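Local coordinates for protein epoxide hydrolase (PDB 3G02) that probably opens epoxides by hydrolysis to vicinal diols, here as an enantioselective variant of an alpha/beta-hydrolase-fold enzyme obtained by directed evolution, at residues A[87-90]-A[95-98]; A[185-190]-A[200-205]; A[272-277]-A[301-306]; A[344-349]-A[375-380]. The protein carries 9 engineered substitutions. All blocks are in the same frame, centred on the assembly; numbering follows the deposited sequence.

Overall arrangement
All four contacts are largely buried, but they lie in different layers of the fold. Contacts 1, 2 and 4 reach the same mixed sheet: contact 1 is the hairpin at one edge of it, which includes the outermost strand 87-92, contact 2 sets a helix against strand 187-191, and contact 4 joins the turn after strand 340-345 to the segment bearing H375. Contact 3 lies among helices alone, and it is also the one whose segments touch the second subunit. Chemistry follows place. The hairpin combines backbone bonds with a side-chain amide-imidazole bond, contacts 2 and 3 meet through leucine methyls without hydrogen bonds across them, and contact 4 turns on a histidine-carboxylate bond beside the predicted nucleophile.

Contact 1. Residues A[87-90]-A[95-98]; sequences QFTT and LTIH
The amide oxygen of Q87 receives the imidazole N-H of H98, OE1 to NE2 2.8 Å, with an angle of 162° at the hydrogen. Q87 runs extended beyond CG, which carries OE1 to the edge of the H98 ring. The oxygen lies close to the plane of that ring, while the amide itself stands almost perpendicular to it (88°). The second ring nitrogen, ND1, is hydrogen-bonded to S149 OG, so both imidazole nitrogens have partners. Next along the strand, the F88 carbonyl oxygen takes a CA-H...O contact from H98 CA at 3.4 Å. Strands 87-92 and 95-102 form a beta hairpin at the outer edge of the sheet, and T89 and H98 are a non-hydrogen-bonded antiparallel pair in it. T89 returns a second CA-H...O contact, its CA 3.3 Å from I97 O, and its CB lies 3.8 Å from T96 CG2. T90 faces I97 as the hydrogen-bonded pair: T90 N gives to I97 O at 3.0 Å, and I97 N gives to T90 O at 2.7 Å. The side chains of T90 and I97 leave the sheet on the face away from H98 and pack against L177 and V173 of helix 167-180.

Contact 2. Residues A[185-190]-A[200-205]; sequences SGYIIQ and RLLGVG. With FMT (formic acid), chain D.
A tyrosine hydroxyl rests against a leucine methyl here: Y187 OH comes within 3.6 Å of L202 CD2, although its polar partner is D175 OD1 on helix 167-180. The phenol reaches out from the strand with CG wedged between the backbone N and the carbonyl carbon (chi1 59°), and crosses the leucine at about a right angle. The other branch of L202 serves I189. Its CD1 methyl is 3.7 Å from I189 CG1 and equally far from I189 CD1, again with the two side chains nearly perpendicular, so one forked leucine divides its two methyls between residues that project from the same side of strand 187-191. Within the strand, I189 CG1 also sits at the edge of the Y187 ring, close to its plane. No hydrogen bond links the two segments; the meeting is small and buried, apolar except for the Y187 hydroxyl. C209 of strand 209-214 also packs on all three side chains. R200 starts away from the strand and takes no part in the touching. Bent at chi3 (-68°), it offers the edge of its guanidinium to a formic acid molecule, probably from the crystallisation liquor: NE gives a bond of 2.7 Å to O2, and NH2 a weak one of 3.2 Å to the same atom. The formic acid is also bonded to N218 N, and R200 NH1 to the T361 and L335 carbonyls. Strand 187-191, helix 194-205 and strand 209-214 form a beta-alpha-beta unit, and the tight turn containing D193, the predicted nucleophile, is consistent with the nucleophile elbow of alpha/beta hydrolases.

Contact 3. Residues A[272-277]-A[301-306]; sequences IALLAW and LYWLTE
Two helices of the largely helical region between strands 209-214 and 340-345, helix 271-284 and helix 292-304, meet where L274 is directed at the last turn of the second, against Y302 and W303. One methyl does all the touching. L274 holds CG anti to its own backbone nitrogen (chi1 -172°), which sends CD2 across the gap to lie 3.7 Å from W303 N and 3.9 Å from W303 CB. It meets the indole at its edge, near the ring plane, with CE3 4.1 Å away. The same methyl also reaches Y302 CB, at 4.1 Å, while the phenol turns away and gives its hydroxyl to G120 O. No hydrogen bond crosses between the two segments. Just beyond the contact, T305 OG1 donates to L301 O at 2.7 Å, and E306, with positive phi, is the C-prime residue of a Schellman motif in which its N bonds to W303 O at 3.2 Å. V299 and L267 add further apolar cover to L274, and K40 of the second subunit packs on W303. The Y302 side chain lies about 8 Å from those of D193, the predicted nucleophile, and Y315, a predicted proton donor. A helical region inserted between two strands of the core sheet and lying close to the predicted active site is consistent with the cap of alpha/beta-hydrolase-fold epoxide hydrolases.

Contact 4. Residues A[344-349]-A[375-380]; sequences SFFPKD and HFAALE
H375 turns the edge of its ring to D349: the D349 OD1 oxygen lies almost in the imidazole plane, and H375 ND1 donates to it at 2.7 Å with an angle of 157°. The carboxylate is turned 65° from the ring, yet the donor arrives on its syn side, only 18° out of its plane. H375 CD2 lies over one face of the neighbouring F376 ring, 3.9 Å above its plane. A water lies between H375 O, at 2.7 Å, and D349 OD2. H375 is a predicted proton donor, and its side chain touches D193, the predicted nucleophile; the pairing with D349 resembles the histidine-acid arrangement of alpha/beta hydrolases. A second, apolar meeting lies beside it. The A377 methyl makes an off-centre CH-pi contact with F346, CB 4.1 Å from the ring centroid and 3.6 Å from CE2. F376 occupies the N-cap position of helix 377-380, and its backbone N donates to E380 OE2 at 2.9 Å. The turn F346-D349 follows strand 340-345, which lies beside strand 362-369 in the sheet, while Y282 of helix 271-284 stacks on F376 and W285, just past that helix, meets H375 edge-to-face.

Contact 1. Residues A[87-90]-A[95-98]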
# COMPACT_ATOMS: atom_id res chain seq x y z
N GLN A 87 -10.46 -28.00 -17.86
CA GLN A 87 -10.09 -27.62 -16.50
C GLN A 87 -10.41 -28.76 -15.55
O GLN A 87 -11.38 -29.49 -15.76
CB GLN A 87 -10.85 -26.39 -16.02
CG GLN A 87 -10.67 -25.12 -16.83
CD GLN A 87 -11.59 -24.03 -16.33
OE1 GLN A 87 -11.23 -23.29 -15.42
NE2 GLN A 87 -12.78 -23.95 -16.90
N PHE A 88 -9.61 -28.87 -14.49
CA PHE A 88 -9.79 -29.91 -13.48
C PHE A 88 -9.45 -29.37 -12.11
O PHE A 88 -8.81 -28.32 -11.98
CB PHE A 88 -8.90 -31.12 -13.78
CG PHE A 88 -9.03 -31.65 -15.18
CD1 PHE A 88 -8.24 -31.13 -16.21
CD2 PHE A 88 -9.93 -32.67 -15.47
CE1 PHE A 88 -8.35 -31.62 -17.51
CE2 PHE A 88 -10.05 -33.17 -16.77
CZ PHE A 88 -9.26 -32.64 -17.79
N THR A 89 -9.86 -30.09 -11.07
CA THR A 89 -9.31 -29.89 -9.74
C THR A 89 -8.80 -31.21 -9.20
O THR A 89 -9.32 -32.27 -9.54
CB THR A 89 -10.32 -29.29 -8.73
OG1 THR A 89 -11.43 -30.18 -8.56
CG2 THR A 89 -10.83 -27.93 -9.19
N THR A 90 -7.78 -31.12 -8.36
CA THR A 90 -7.33 -32.27 -7.59
C THR A 90 -6.96 -31.77 -6.21
O THR A 90 -6.67 -30.59 -6.02
CB THR A 90 -6.16 -33.01 -8.28
OG1 THR A 90 -5.95 -34.27 -7.63
CG2 THR A 90 -4.88 -32.19 -8.24
N LEU A 95 -5.51 -29.07 -0.00
CA LEU A 95 -5.86 -27.90 -0.81
C LEU A 95 -6.48 -28.35 -2.13
O LEU A 95 -6.01 -29.31 -2.74
CB LEU A 95 -4.63 -27.04 -1.10
CG LEU A 95 -3.78 -26.53 0.07
CD1 LEU A 95 -2.58 -25.75 -0.43
CD2 LEU A 95 -4.61 -25.69 1.03
N THR A 96 -7.52 -27.65 -2.55
CA THR A 96 -8.09 -27.86 -3.88
C THR A 96 -7.20 -27.12 -4.87
O THR A 96 -7.08 -25.90 -4.82
CB THR A 96 -9.53 -27.34 -3.96
OG1 THR A 96 -10.35 -28.06 -3.03
CG2 THR A 96 -10.10 -27.51 -5.37
N ILE A 97 -6.55 -27.87 -5.75
CA ILE A 97 -5.70 -27.27 -6.78
C ILE A 97 -6.38 -27.36 -8.13
O ILE A 97 -6.56 -28.44 -8.68
CB ILE A 97 -4.28 -27.90 -6.81
CG1 ILE A 97 -3.58 -27.75 -5.45
CG2 ILE A 97 -3.43 -27.30 -7.94
CD1 ILE A 97 -3.51 -26.30 -4.92
N HIS A 98 -6.76 -26.19 -8.64
CA HIS A 98 -7.34 -26.04 -9.96
C HIS A 98 -6.23 -25.99 -11.01
O HIS A 98 -5.14 -25.48 -10.76
CB HIS A 98 -8.19 -24.76 -9.98
CG HIS A 98 -8.53 -24.28 -11.36
ND1 HIS A 98 -7.73 -23.40 -12.06
CD2 HIS A 98 -9.58 -24.56 -12.16
CE1 HIS A 98 -8.28 -23.16 -13.23
NE2 HIS A 98 -9.40 -23.85 -13.32

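Contact 2. Residues A[185-190]-A[200-205]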
# COMPACT_ATOMS: atom_id res chain seq x y z
N SER A 185 8.73 -39.04 -14.02
CA SER A 185 9.93 -39.32 -14.80
C SER A 185 10.58 -38.06 -15.38
O SER A 185 11.73 -38.10 -15.82
CB SER A 185 9.63 -40.31 -15.93
OG SER A 185 8.67 -39.79 -16.83
N GLY A 186 9.85 -36.94 -15.37
CA GLY A 186 10.42 -35.68 -15.81
C GLY A 186 9.42 -34.69 -16.36
O GLY A 186 8.49 -35.06 -17.08
N TYR A 187 9.62 -33.42 -16.02
CA TYR A 187 8.83 -32.33 -16.58
C TYR A 187 9.67 -31.07 -16.69
O TYR A 187 10.73 -30.96 -16.07
CB TYR A 187 7.56 -32.07 -15.76
CG TYR A 187 7.81 -31.70 -14.31
CD1 TYR A 187 8.11 -30.38 -13.95
CD2 TYR A 187 7.74 -32.66 -13.30
CE1 TYR A 187 8.35 -30.04 -12.62
CE2 TYR A 187 7.96 -32.32 -11.97
CZ TYR A 187 8.27 -31.01 -11.64
OH TYR A 187 8.49 -30.68 -10.33
N ILE A 188 9.17 -30.12 -17.48
CA ILE A 188 9.80 -28.81 -17.64
C ILE A 188 8.89 -27.75 -17.03
O ILE A 188 7.66 -27.89 -17.06
CB ILE A 188 10.08 -28.50 -19.13
CG1 ILE A 188 11.08 -29.51 -19.70
CG2 ILE A 188 10.60 -27.07 -19.32
CD1 ILE A 188 11.29 -29.41 -21.20
N ILE A 189 9.50 -26.71 -16.47
CA ILE A 189 8.76 -25.57 -15.93
C ILE A 189 8.99 -24.34 -16.79
O ILE A 189 10.13 -24.02 -17.14
CB ILE A 189 9.17 -25.26 -14.47
CG1 ILE A 189 8.79 -26.41 -13.54
CG2 ILE A 189 8.55 -23.93 -13.99
CD1 ILE A 189 7.29 -26.72 -13.47
N GLN A 190 7.90 -23.66 -17.14
CA GLN A 190 7.95 -22.32 -17.71
C GLN A 190 7.37 -21.41 -16.62
O GLN A 190 6.32 -21.72 -16.06
CB GLN A 190 7.09 -22.23 -18.97
CG GLN A 190 7.47 -21.10 -19.94
CD GLN A 190 7.23 -19.71 -19.38
OE1 GLN A 190 8.14 -18.88 -19.32
NE2 GLN A 190 6.00 -19.46 -18.96
N ARG A 200 12.36 -21.65 -10.16
CA ARG A 200 13.76 -21.73 -9.72
C ARG A 200 13.92 -22.80 -8.65
O ARG A 200 14.82 -23.64 -8.73
CB ARG A 200 14.25 -20.37 -9.20
CG ARG A 200 15.70 -20.39 -8.71
CD ARG A 200 16.25 -18.99 -8.46
NE ARG A 200 16.41 -18.23 -9.71
CZ ARG A 200 17.49 -18.27 -10.49
NH1 ARG A 200 18.54 -19.03 -10.17
NH2 ARG A 200 17.53 -17.54 -11.60
N LEU A 201 13.03 -22.79 -7.65
CA LEU A 201 13.08 -23.77 -6.56
C LEU A 201 12.88 -25.20 -7.07
O LEU A 201 13.54 -26.14 -6.60
CB LEU A 201 12.06 -23.44 -5.48
CG LEU A 201 12.26 -22.15 -4.69
CD1 LEU A 201 11.10 -21.93 -3.74
CD2 LEU A 201 13.58 -22.15 -3.92
N LEU A 202 11.98 -25.36 -8.04
CA LEU A 202 11.78 -26.66 -8.69
C LEU A 202 13.05 -27.12 -9.41
O LEU A 202 13.45 -28.28 -9.29
CB LEU A 202 10.59 -26.60 -9.66
CG LEU A 202 9.22 -26.45 -8.97
CD1 LEU A 202 8.14 -26.03 -9.94
CD2 LEU A 202 8.82 -27.74 -8.25
N GLY A 203 13.68 -26.21 -10.15
CA GLY A 203 14.94 -26.51 -10.82
C GLY A 203 16.05 -26.89 -9.85
O GLY A 203 16.82 -27.82 -10.11
N VAL A 204 16.10 -26.19 -8.73
CA VAL A 204 17.16 -26.36 -7.73
C VAL A 204 17.03 -27.66 -6.93
O VAL A 204 18.03 -28.37 -6.72
CB VAL A 204 17.23 -25.13 -6.78
CG1 VAL A 204 18.12 -25.40 -5.57
CG2 VAL A 204 17.72 -23.91 -7.55
N GLY A 205 15.81 -27.98 -6.49
CA GLY A 205 15.63 -29.00 -5.47
C GLY A 205 14.73 -30.18 -5.76
O GLY A 205 14.60 -31.08 -4.92
C FMT D . 13.62 -15.96 -10.28
O1 FMT D . 13.10 -14.85 -10.22
O2 FMT D . 14.81 -16.15 -10.51

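Contact 3. Residues A[272-277]-A[301-306]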
# COMPACT_ATOMS: atom_id res chain seq x y z
N ILE A 272 -14.15 -1.70 -6.46
CA ILE A 272 -13.46 -0.53 -6.99
C ILE A 272 -12.07 -0.36 -6.35
O ILE A 272 -11.12 0.04 -7.03
CB ILE A 272 -14.34 0.74 -6.89
CG1 ILE A 272 -15.46 0.68 -7.95
CG2 ILE A 272 -13.52 2.03 -7.00
CD1 ILE A 272 -15.00 0.71 -9.39
N ALA A 273 -11.96 -0.68 -5.06
CA ALA A 273 -10.65 -0.73 -4.41
C ALA A 273 -9.74 -1.73 -5.12
O ALA A 273 -8.60 -1.42 -5.46
CB ALA A 273 -10.78 -1.09 -2.93
N LEU A 274 -10.27 -2.93 -5.37
CA LEU A 274 -9.50 -3.95 -6.06
C LEU A 274 -9.11 -3.50 -7.47
O LEU A 274 -7.96 -3.68 -7.90
CB LEU A 274 -10.29 -5.26 -6.09
CG LEU A 274 -9.55 -6.48 -6.63
CD1 LEU A 274 -8.48 -6.96 -5.67
CD2 LEU A 274 -10.55 -7.58 -6.91
N LEU A 275 -10.05 -2.90 -8.19
CA LEU A 275 -9.79 -2.43 -9.55
C LEU A 275 -8.69 -1.37 -9.59
O LEU A 275 -7.83 -1.40 -10.48
CB LEU A 275 -11.08 -1.88 -10.19
CG LEU A 275 -10.97 -1.23 -11.58
CD1 LEU A 275 -10.55 -2.22 -12.66
CD2 LEU A 275 -12.31 -0.60 -11.96
N ALA A 276 -8.71 -0.45 -8.64
CA ALA A 276 -7.69 0.60 -8.60
C ALA A 276 -6.29 0.02 -8.35
O ALA A 276 -5.33 0.35 -9.06
CB ALA A 276 -8.03 1.65 -7.56
N TRP A 277 -6.19 -0.84 -7.34
CA TRP A 277 -4.90 -1.41 -6.94
C TRP A 277 -4.31 -2.30 -8.02
O TRP A 277 -3.13 -2.19 -8.36
CB TRP A 277 -5.10 -2.19 -5.65
CG TRP A 277 -3.85 -2.71 -4.98
CD1 TRP A 277 -3.26 -3.93 -5.15
CD2 TRP A 277 -3.08 -2.03 -3.97
NE1 TRP A 277 -2.17 -4.05 -4.32
CE2 TRP A 277 -2.04 -2.90 -3.58
CE3 TRP A 277 -3.17 -0.77 -3.35
CZ2 TRP A 277 -1.09 -2.56 -2.61
CZ3 TRP A 277 -2.23 -0.43 -2.39
CH2 TRP A 277 -1.20 -1.32 -2.03
N LEU A 301 -12.52 -11.71 -12.02
CA LEU A 301 -12.09 -13.06 -11.67
C LEU A 301 -11.49 -13.10 -10.27
O LEU A 301 -11.84 -13.97 -9.47
CB LEU A 301 -11.09 -13.56 -12.71
CG LEU A 301 -10.40 -14.91 -12.46
CD1 LEU A 301 -11.40 -16.07 -12.39
CD2 LEU A 301 -9.35 -15.15 -13.54
N TYR A 302 -10.59 -12.16 -9.98
CA TYR A 302 -10.03 -12.05 -8.63
C TYR A 302 -11.10 -11.78 -7.58
O TYR A 302 -11.09 -12.37 -6.49
CB TYR A 302 -8.97 -10.95 -8.58
CG TYR A 302 -7.55 -11.43 -8.74
CD1 TYR A 302 -7.18 -12.26 -9.81
CD2 TYR A 302 -6.55 -11.04 -7.85
CE1 TYR A 302 -5.87 -12.70 -9.96
CE2 TYR A 302 -5.24 -11.47 -8.00
CZ TYR A 302 -4.91 -12.30 -9.06
OH TYR A 302 -3.61 -12.72 -9.20
N TRP A 303 -12.03 -10.88 -7.90
CA TRP A 303 -13.08 -10.50 -6.95
C TRP A 303 -13.96 -11.69 -6.59
O TRP A 303 -14.19 -11.98 -5.40
CB TRP A 303 -13.95 -9.38 -7.52
CG TRP A 303 -15.10 -9.04 -6.61
CD1 TRP A 303 -16.39 -9.50 -6.71
CD2 TRP A 303 -15.06 -8.21 -5.45
NE1 TRP A 303 -17.15 -8.99 -5.69
CE2 TRP A 303 -16.37 -8.20 -4.90
CE3 TRP A 303 -14.05 -7.47 -4.81
CZ2 TRP A 303 -16.69 -7.47 -3.75
CZ3 TRP A 303 -14.37 -6.76 -3.66
CH2 TRP A 303 -15.68 -6.76 -3.14
N LEU A 304 -14.42 -12.38 -7.62
CA LEU A 304 -15.39 -13.47 -7.46
C LEU A 304 -14.82 -14.72 -6.81
O LEU A 304 -15.57 -15.60 -6.38
CB LEU A 304 -16.03 -13.80 -8.81
CG LEU A 304 -16.87 -12.68 -9.44
CD1 LEU A 304 -17.12 -12.94 -10.92
CD2 LEU A 304 -18.20 -12.53 -8.69
N THR A 305 -13.49 -14.80 -6.72
CA THR A 305 -12.81 -15.94 -6.11
C THR A 305 -12.07 -15.56 -4.83
O THR A 305 -11.35 -16.38 -4.26
CB THR A 305 -11.81 -16.57 -7.10
OG1 THR A 305 -10.88 -15.57 -7.53
CG2 THR A 305 -12.53 -17.14 -8.32
N GLU A 306 -12.24 -14.31 -4.39
CA GLU A 306 -11.54 -13.79 -3.21
C GLU A 306 -10.04 -14.10 -3.27
O GLU A 306 -9.43 -14.51 -2.28
CB GLU A 306 -12.15 -14.34 -1.91
CG GLU A 306 -13.60 -13.91 -1.69
CD GLU A 306 -14.25 -14.56 -0.48
OE1 GLU A 306 -14.10 -15.79 -0.29
OE2 GLU A 306 -14.91 -13.84 0.29

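Contact 4. Residues A[344-349]-A[375-380]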
# COMPACT_ATOMS: atom_id res chain seq x y z
N SER A 344 13.63 -15.84 -21.65
CA SER A 344 13.06 -14.93 -22.64
C SER A 344 12.97 -13.53 -22.06
O SER A 344 12.28 -13.30 -21.06
CB SER A 344 11.67 -15.40 -23.09
OG SER A 344 11.75 -16.60 -23.84
N PHE A 345 13.67 -12.60 -22.70
CA PHE A 345 13.81 -11.23 -22.24
C PHE A 345 12.85 -10.32 -22.99
O PHE A 345 12.88 -10.25 -24.22
CB PHE A 345 15.26 -10.75 -22.46
CG PHE A 345 15.52 -9.34 -22.03
CD1 PHE A 345 16.12 -9.06 -20.80
CD2 PHE A 345 15.20 -8.27 -22.88
CE1 PHE A 345 16.38 -7.75 -20.41
CE2 PHE A 345 15.45 -6.95 -22.49
CZ PHE A 345 16.05 -6.69 -21.26
N PHE A 346 11.99 -9.64 -22.24
CA PHE A 346 11.11 -8.61 -22.78
C PHE A 346 11.48 -7.26 -22.16
O PHE A 346 11.63 -7.16 -20.94
CB PHE A 346 9.64 -8.99 -22.53
CG PHE A 346 9.23 -10.25 -23.23
CD1 PHE A 346 8.79 -10.21 -24.56
CD2 PHE A 346 9.30 -11.48 -22.59
CE1 PHE A 346 8.41 -11.37 -25.22
CE2 PHE A 346 8.92 -12.65 -23.24
CZ PHE A 346 8.48 -12.60 -24.56
N PRO A 347 11.66 -6.23 -23.01
CA PRO A 347 12.34 -5.01 -22.57
C PRO A 347 11.55 -4.14 -21.59
O PRO A 347 12.15 -3.41 -20.80
CB PRO A 347 12.57 -4.25 -23.88
CG PRO A 347 11.49 -4.70 -24.77
CD PRO A 347 11.23 -6.15 -24.41
N LYS A 348 10.22 -4.22 -21.65
CA LYS A 348 9.37 -3.41 -20.78
C LYS A 348 8.86 -4.19 -19.58
O LYS A 348 7.89 -3.81 -18.93
CB LYS A 348 8.23 -2.76 -21.57
CG LYS A 348 8.73 -1.68 -22.52
CD LYS A 348 7.60 -0.89 -23.14
CE LYS A 348 8.16 0.10 -24.15
NZ LYS A 348 7.09 0.92 -24.78
N ASP A 349 9.54 -5.30 -19.28
CA ASP A 349 9.28 -6.02 -18.05
C ASP A 349 9.74 -5.17 -16.86
O ASP A 349 10.39 -4.13 -17.04
CB ASP A 349 9.99 -7.37 -18.06
CG ASP A 349 9.25 -8.44 -17.27
OD1 ASP A 349 8.50 -8.10 -16.34
OD2 ASP A 349 9.43 -9.63 -17.59
N HIS A 375 5.53 -6.84 -19.09
CA HIS A 375 5.58 -7.84 -18.03
C HIS A 375 4.68 -9.06 -18.25
O HIS A 375 5.06 -10.18 -17.92
CB HIS A 375 5.23 -7.19 -16.70
CG HIS A 375 5.15 -8.17 -15.57
ND1 HIS A 375 6.26 -8.75 -15.01
CD2 HIS A 375 4.08 -8.68 -14.91
CE1 HIS A 375 5.88 -9.57 -14.04
NE2 HIS A 375 4.56 -9.54 -13.96
N PHE A 376 3.49 -8.83 -18.79
CA PHE A 376 2.52 -9.90 -18.96
C PHE A 376 2.77 -10.63 -20.29
O PHE A 376 1.93 -10.62 -21.19
CB PHE A 376 1.09 -9.35 -18.88
CG PHE A 376 0.73 -8.78 -17.53
CD1 PHE A 376 0.32 -9.63 -16.50
CD2 PHE A 376 0.79 -7.42 -17.28
CE1 PHE A 376 -0.01 -9.12 -15.24
CE2 PHE A 376 0.45 -6.90 -16.03
CZ PHE A 376 0.05 -7.75 -15.01
N ALA A 377 3.94 -11.26 -20.39
CA ALA A 377 4.41 -11.84 -21.65
C ALA A 377 3.43 -12.80 -22.32
O ALA A 377 3.22 -12.73 -23.52
CB ALA A 377 5.76 -12.50 -21.46
N ALA A 378 2.82 -13.68 -21.53
CA ALA A 378 1.85 -14.64 -22.07
C ALA A 378 0.62 -13.96 -22.68
O ALA A 378 0.06 -14.45 -23.65
CB ALA A 378 1.45 -15.66 -21.01
N LEU A 379 0.22 -12.83 -22.09
CA LEU A 379 -0.90 -12.04 -22.61
C LEU A 379 -0.50 -11.12 -23.76
O LEU A 379 -1.25 -10.95 -24.72
CB LEU A 379 -1.51 -11.17 -21.51
CG LEU A 379 -2.39 -11.80 -20.42
CD1 LEU A 379 -2.90 -10.70 -19.52
CD2 LEU A 379 -3.55 -12.57 -21.03
N GLU A 380 0.68 -10.51 -23.64
CA GLU A 380 1.10 -9.46 -24.56
C GLU A 380 1.75 -10.02 -25.82
O GLU A 380 1.48 -9.54 -26.92
CB GLU A 380 2.10 -8.54 -23.87
CG GLU A 380 1.53 -7.69 -22.75
CD GLU A 380 2.58 -6.78 -22.16
OE1 GLU A 380 3.12 -5.94 -22.90
OE2 GLU A 380 2.87 -6.92 -20.95
O HOH W 1 7.51 -11.17 -17.57